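Local coordinates for pheromone cOB1/lipoprotein, YaeC family (Enterococcus faecalis, PDB 4EF1) that probably binds methionine as the lipid-anchored, substrate-capturing component of a bacterial uptake system, and is also the precursor of the sex pheromone cOB1, at residues I105-S108 with D113-R116; T119-A124 with K148-N153. All coordinates share one frame; numbering follows the deposited sequence. Where two conformers were deposited one is given.

Contact 1 (I105-S108 with D113-R116). With MSE (selenomethionine), chain C.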
loop_
_atom_site.group_PDB
_atom_site.type_symbol
_atom_site.label_atom_id
_atom_site.label_comp_id
_atom_site.label_asym_id
_atom_site.label_seq_id
_atom_site.Cartn_x
_atom_site.Cartn_y
_atom_site.Cartn_z
ATOM N N ILE A 105 1.862 19.927 -2.388
ATOM C CA ILE A 105 1.591 18.540 -2.692
ATOM C C ILE A 105 1.178 17.917 -1.362
ATOM O O ILE A 105 1.875 18.078 -0.344
ATOM C CB ILE A 105 2.839 17.838 -3.282
ATOM C CG1 ILE A 105 3.360 18.565 -4.525
ATOM C CG2 ILE A 105 2.556 16.352 -3.598
ATOM C CD1 ILE A 105 2.400 18.625 -5.697
ATOM N N TYR A 106 0.014 17.274 -1.356
ATOM C CA TYR A 106 -0.556 16.630 -0.170
ATOM C C TYR A 106 -0.262 15.135 -0.165
ATOM O O TYR A 106 -0.533 14.433 -1.151
ATOM C CB TYR A 106 -2.086 16.829 -0.077
ATOM C CG TYR A 106 -2.500 18.164 0.480
ATOM C CD1 TYR A 106 -2.313 19.322 -0.262
ATOM C CD2 TYR A 106 -3.085 18.288 1.775
ATOM C CE1 TYR A 106 -2.690 20.550 0.244
ATOM C CE2 TYR A 106 -3.432 19.527 2.281
ATOM C CZ TYR A 106 -3.256 20.644 1.504
ATOM O OH TYR A 106 -3.614 21.878 1.990
ATOM N N VAL A 107 0.371 14.697 0.926
ATOM C CA VAL A 107 0.705 13.286 1.131
ATOM C C VAL A 107 0.211 12.914 2.529
ATOM O O VAL A 107 -0.008 13.803 3.376
ATOM C CB VAL A 107 2.215 12.997 0.955
ATOM C CG1 VAL A 107 2.689 13.408 -0.437
ATOM C CG2 VAL A 107 3.038 13.652 2.059
ATOM N N SER A 108 -0.031 11.624 2.785
ATOM C CA SER A 108 -0.482 11.222 4.129
ATOM C C SER A 108 0.628 11.413 5.190
ATOM O O SER A 108 1.776 11.683 4.857
ATOM C CB SER A 108 -0.962 9.767 4.168
ATOM O OG SER A 108 0.125 8.897 4.328
ATOM N N ASP A 113 5.673 6.079 3.327
ATOM C CA ASP A 113 5.274 6.362 1.931
ATOM C C ASP A 113 5.922 7.646 1.396
ATOM O O ASP A 113 5.788 7.949 0.221
ATOM C CB ASP A 113 3.747 6.501 1.789
ATOM C CG ASP A 113 3.008 5.166 1.799
ATOM O OD1 ASP A 113 3.586 4.141 1.370
ATOM O OD2 ASP A 113 1.820 5.155 2.187
ATOM N N TRP A 114 6.586 8.402 2.253
ATOM C CA TRP A 114 7.208 9.677 1.820
ATOM C C TRP A 114 8.224 9.520 0.731
ATOM O O TRP A 114 8.206 10.309 -0.195
ATOM C CB TRP A 114 7.803 10.472 2.984
ATOM C CG TRP A 114 6.772 10.948 3.986
ATOM C CD1 TRP A 114 5.388 10.822 3.928
ATOM C CD2 TRP A 114 7.024 11.714 5.196
ATOM N NE1 TRP A 114 4.793 11.426 4.991
ATOM C CE2 TRP A 114 5.714 11.965 5.800
ATOM C CE3 TRP A 114 8.159 12.180 5.832
ATOM C CZ2 TRP A 114 5.578 12.676 6.971
ATOM C CZ3 TRP A 114 8.018 12.863 7.020
ATOM C CH2 TRP A 114 6.757 13.097 7.590
ATOM N N PRO A 115 9.103 8.498 0.821
ATOM C CA PRO A 115 10.045 8.272 -0.261
ATOM C C PRO A 115 9.435 8.037 -1.653
ATOM O O PRO A 115 10.118 8.263 -2.665
ATOM C CB PRO A 115 10.809 7.027 0.194
ATOM C CG PRO A 115 10.760 7.064 1.694
ATOM C CD PRO A 115 9.356 7.563 1.948
ATOM N N ARG A 116 8.210 7.554 -1.682
ATOM C CA ARG A 116 7.500 7.243 -2.908
ATOM C C ARG A 116 7.093 8.508 -3.687
ATOM O O ARG A 116 7.245 8.549 -4.891
ATOM C CB ARG A 116 6.287 6.386 -2.589
ATOM C CG ARG A 116 6.584 5.116 -1.782
ATOM C CD ARG A 116 5.385 4.273 -1.452
ATOM N NE ARG A 116 4.909 3.416 -2.546
ATOM C CZ ARG A 116 3.832 2.645 -2.463
ATOM N NH1 ARG A 116 3.158 2.544 -1.311
ATOM N NH2 ARG A 116 3.478 1.904 -3.494
HETATM N N MSE C 301 -1.999 -0.909 0.115
HETATM C CA MSE C 301 -1.043 0.197 0.525
HETATM C C MSE C 301 0.056 0.448 -0.512
HETATM O O MSE C 301 0.636 -0.513 -1.038
HETATM O OXT MSE C 301 0.429 1.624 -0.772
HETATM C CB MSE C 301 -0.436 -0.054 1.905
HETATM C CG MSE C 301 0.409 1.094 2.470
HETATM SE SE MSE C 301 1.333 0.541 4.064
HETATM C CE MSE C 301 -0.209 0.341 5.306
HETATM O O HOH W 1 -0.020 7.278 2.330
#
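The indole of Trp114 meets the backbone carbonyl of Ser108 with its edge: O lies close to the ring plane, 3.0 Å from NE1, and the N-H points almost straight at it (162°). Seen from the carbonyl, the donor is tilted slightly out of the peptide plane. In the conformer given, CG2 of Val107 approaches the same pyrrole corner obliquely, 4.1 Å from CD1, the two side chains crossing at about a right angle. His154 and Phe140 also meet the indole, with their ring planes inclined to it by about 45°. A tryptophan suits this place because it offers one directed N-H from an otherwise apolar surface, while the branched valine offers a methyl to the indole.

The second flat group is the guanidinium of Arg116. Two carboxylates lie at its NH1 edge: NH1 reaches Asp113 OD1 at 3.1 Å in a salt bridge, and makes a hydrogen bond of 2.9 Å to OXT of the bound selenomethionine. Asp113 OD1, however, is approached from above its carboxylate plane. A bend at chi3 (79°) in an otherwise extended outer chain turns the guanidinium toward the ligand, and Glu195 pairs with NE. The other carboxylate oxygen, Asp113 OD2, receives a hydrogen from a water 2.8 Å away, which in turn accepts one from Ser108 OG. That hydroxyl is also bonded to the backbone N of Ser110, so serine links this strand residue to the loop and to the water.

Asp113 thus works in the second shell: with His60 and Asn176 bonding its oxygens, it probably helps to orient the arginine, and its negative charge probably tempers the positive charge that Arg116 presents to the ligand carboxylate.

Contact 2 (T119-A124 with K148-N153)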
loop_
_atom_site.group_PDB
_atom_site.type_symbol
_atom_site.label_atom_id
_atom_site.label_comp_id
_atom_site.label_asym_id
_atom_site.label_seq_id
_atom_site.Cartn_x
_atom_site.Cartn_y
_atom_site.Cartn_z
ATOM N N THR A 119 10.399 9.853 -4.974
ATOM C CA THR A 119 10.889 9.146 -6.168
ATOM C C THR A 119 10.050 9.553 -7.396
ATOM O O THR A 119 10.575 9.685 -8.500
ATOM C CB THR A 119 10.861 7.590 -6.085
ATOM O OG1 THR A 119 9.514 7.087 -6.123
ATOM C CG2 THR A 119 11.627 7.056 -4.865
ATOM N N ILE A 120 8.753 9.743 -7.212
ATOM C CA ILE A 120 7.901 10.173 -8.351
ATOM C C ILE A 120 8.400 11.564 -8.873
ATOM O O ILE A 120 8.655 11.733 -10.044
ATOM C CB ILE A 120 6.412 10.197 -7.990
ATOM C CG1 ILE A 120 5.869 8.772 -7.831
ATOM C CG2 ILE A 120 5.601 11.026 -9.021
ATOM C CD1 ILE A 120 4.526 8.711 -7.140
ATOM N N LEU A 121 8.573 12.522 -7.957
ATOM C CA LEU A 121 8.994 13.861 -8.321
ATOM C C LEU A 121 10.452 13.875 -8.909
ATOM O O LEU A 121 10.727 14.623 -9.859
ATOM C CB LEU A 121 8.841 14.831 -7.137
ATOM C CG LEU A 121 7.383 15.021 -6.686
ATOM C CD1 LEU A 121 7.328 15.739 -5.351
ATOM C CD2 LEU A 121 6.506 15.675 -7.769
ATOM N N GLU A 122 11.340 13.026 -8.361
ATOM C CA GLU A 122 12.679 12.824 -8.933
ATOM C C GLU A 122 12.618 12.250 -10.365
ATOM O O GLU A 122 13.286 12.766 -11.274
ATOM C CB GLU A 122 13.549 11.911 -8.022
ATOM C CG GLU A 122 14.980 11.730 -8.506
ATOM C CD GLU A 122 15.978 11.385 -7.405
ATOM O OE1 GLU A 122 15.704 10.484 -6.621
ATOM O OE2 GLU A 122 17.074 11.964 -7.372
ATOM N N ASP A 123 11.819 11.198 -10.576
ATOM C CA ASP A 123 11.665 10.607 -11.925
ATOM C C ASP A 123 11.177 11.649 -12.921
ATOM O O ASP A 123 11.641 11.677 -14.056
ATOM C CB ASP A 123 10.669 9.445 -11.946
ATOM C CG ASP A 123 11.117 8.253 -11.137
ATOM O OD1 ASP A 123 12.318 8.124 -10.820
ATOM O OD2 ASP A 123 10.213 7.446 -10.829
ATOM N N ALA A 124 10.280 12.530 -12.474
ATOM C CA ALA A 124 9.768 13.635 -13.295
ATOM C C ALA A 124 10.769 14.781 -13.498
ATOM O O ALA A 124 10.475 15.732 -14.213
ATOM C CB ALA A 124 8.502 14.220 -12.669
ATOM N N LYS A 148 10.314 23.621 -8.924
ATOM C CA LYS A 148 9.059 24.376 -8.788
ATOM C C LYS A 148 8.825 24.912 -7.358
ATOM O O LYS A 148 7.781 25.453 -7.086
ATOM C CB LYS A 148 7.866 23.498 -9.254
ATOM C CG LYS A 148 7.829 23.294 -10.741
ATOM C CD LYS A 148 6.638 22.409 -11.114
ATOM C CE LYS A 148 6.405 22.402 -12.600
ATOM N NZ LYS A 148 6.003 23.703 -13.194
ATOM N N LYS A 149 9.804 24.773 -6.464
ATOM C CA LYS A 149 9.686 25.195 -5.076
ATOM C C LYS A 149 8.401 24.663 -4.447
ATOM O O LYS A 149 7.671 25.374 -3.781
ATOM C CB LYS A 149 9.810 26.726 -4.944
ATOM C CG LYS A 149 11.165 27.250 -5.466
ATOM C CD LYS A 149 11.090 28.618 -6.138
ATOM C CE LYS A 149 12.455 29.247 -6.463
ATOM N NZ LYS A 149 12.330 30.240 -7.577
ATOM N N LEU A 150 8.177 23.368 -4.636
ATOM C CA LEU A 150 7.020 22.714 -4.123
ATOM C C LEU A 150 7.029 22.656 -2.601
ATOM O O LEU A 150 8.094 22.564 -1.951
ATOM C CB LEU A 150 6.866 21.321 -4.741
ATOM C CG LEU A 150 6.628 21.219 -6.231
ATOM C CD1 LEU A 150 6.583 19.745 -6.648
ATOM C CD2 LEU A 150 5.353 21.948 -6.639
ATOM N N LYS A 151 5.833 22.810 -2.050
ATOM C CA LYS A 151 5.594 22.674 -0.639
ATOM C C LYS A 151 4.946 21.335 -0.414
ATOM O O LYS A 151 4.252 20.763 -1.314
ATOM C CB LYS A 151 4.689 23.799 -0.121
ATOM C CG LYS A 151 5.251 25.210 -0.261
ATOM C CD LYS A 151 4.171 26.256 0.035
ATOM C CE LYS A 151 4.625 27.661 -0.288
ATOM N NZ LYS A 151 4.826 27.885 -1.745
ATOM N N PHE A 152 5.131 20.801 0.786
ATOM C CA PHE A 152 4.515 19.505 1.131
ATOM C C PHE A 152 3.663 19.565 2.409
ATOM O O PHE A 152 4.128 19.991 3.438
ATOM C CB PHE A 152 5.604 18.436 1.257
ATOM C CG PHE A 152 6.406 18.262 -0.004
ATOM C CD1 PHE A 152 5.992 17.341 -0.975
ATOM C CD2 PHE A 152 7.523 19.028 -0.246
ATOM C CE1 PHE A 152 6.725 17.160 -2.146
ATOM C CE2 PHE A 152 8.249 18.880 -1.425
ATOM C CZ PHE A 152 7.844 17.939 -2.369
ATOM N N ASN A 153 2.423 19.101 2.315
ATOM C CA ASN A 153 1.583 18.920 3.506
ATOM C C ASN A 153 1.422 17.420 3.761
ATOM O O ASN A 153 0.853 16.693 2.911
ATOM C CB ASN A 153 0.247 19.591 3.316
ATOM C CG ASN A 153 -0.653 19.509 4.539
ATOM O OD1 ASN A 153 -0.901 18.436 5.078
ATOM N ND2 ASN A 153 -1.156 20.647 4.952
#
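Helix 114-123 packs here over one face of the five-stranded mixed sheet in one lobe of a periplasmic-binding-protein fold, near its outermost strand 151-156. The contact is wholly apolar and rests on a single leucine of the helix. Leu121 points its side chain at the sheet and divides its two methyls between two residues of the facing segment: CD1 goes to Phe152 and CD2 to Leu150, whose CD1 lies 4.2 Å away.

Leucine suits the position because its forked end can touch two side chains from one helical position. Leu150 and Phe152, two apart along the chain, both send their side chains toward the helix, whereas Lys151 between them is exposed and bonds through NZ to the carbonyl of Gly102. Leu88 of strand 87-89 packs against Leu121 as well, and Phe140 stacks on Phe152, extending the apolar layer beyond the two segments.

In Phe152, CG stands anti to the carbonyl carbon (chi1 -59°), which carries the ring toward the helix to meet Leu121 from the opposite direction. The methyl touches the rim and not a face: Leu121 CD1 lies near the ring plane, 3.6 Å from Phe152 CE1.

Overall arrangement
Contacts 1 and 2 follow one another along the chain and share helix 114-123, whose N-terminal part lies in 113-116 and C-terminal part in 119-124. Their other segments are neighbouring parallel strands, and the centres of the contacts are about 9 Å apart. Probable hydrogen bonds join the strands directly, from Ile105 N to Lys151 O (2.8 Å) and from Val107 N to Asn153 O (2.9 Å), while Ile105 CB packs 3.9 Å from Phe152 CD1. Contact 1 joins its segments by one direct hydrogen bond, a water and an apolar touch, contact 2 by hydrocarbon alone. Of the two, contact 1 alone includes a pocket residue, Arg116, which with Glu84, Asn176 and Asn203 hydrogen-bonds the selenomethionine.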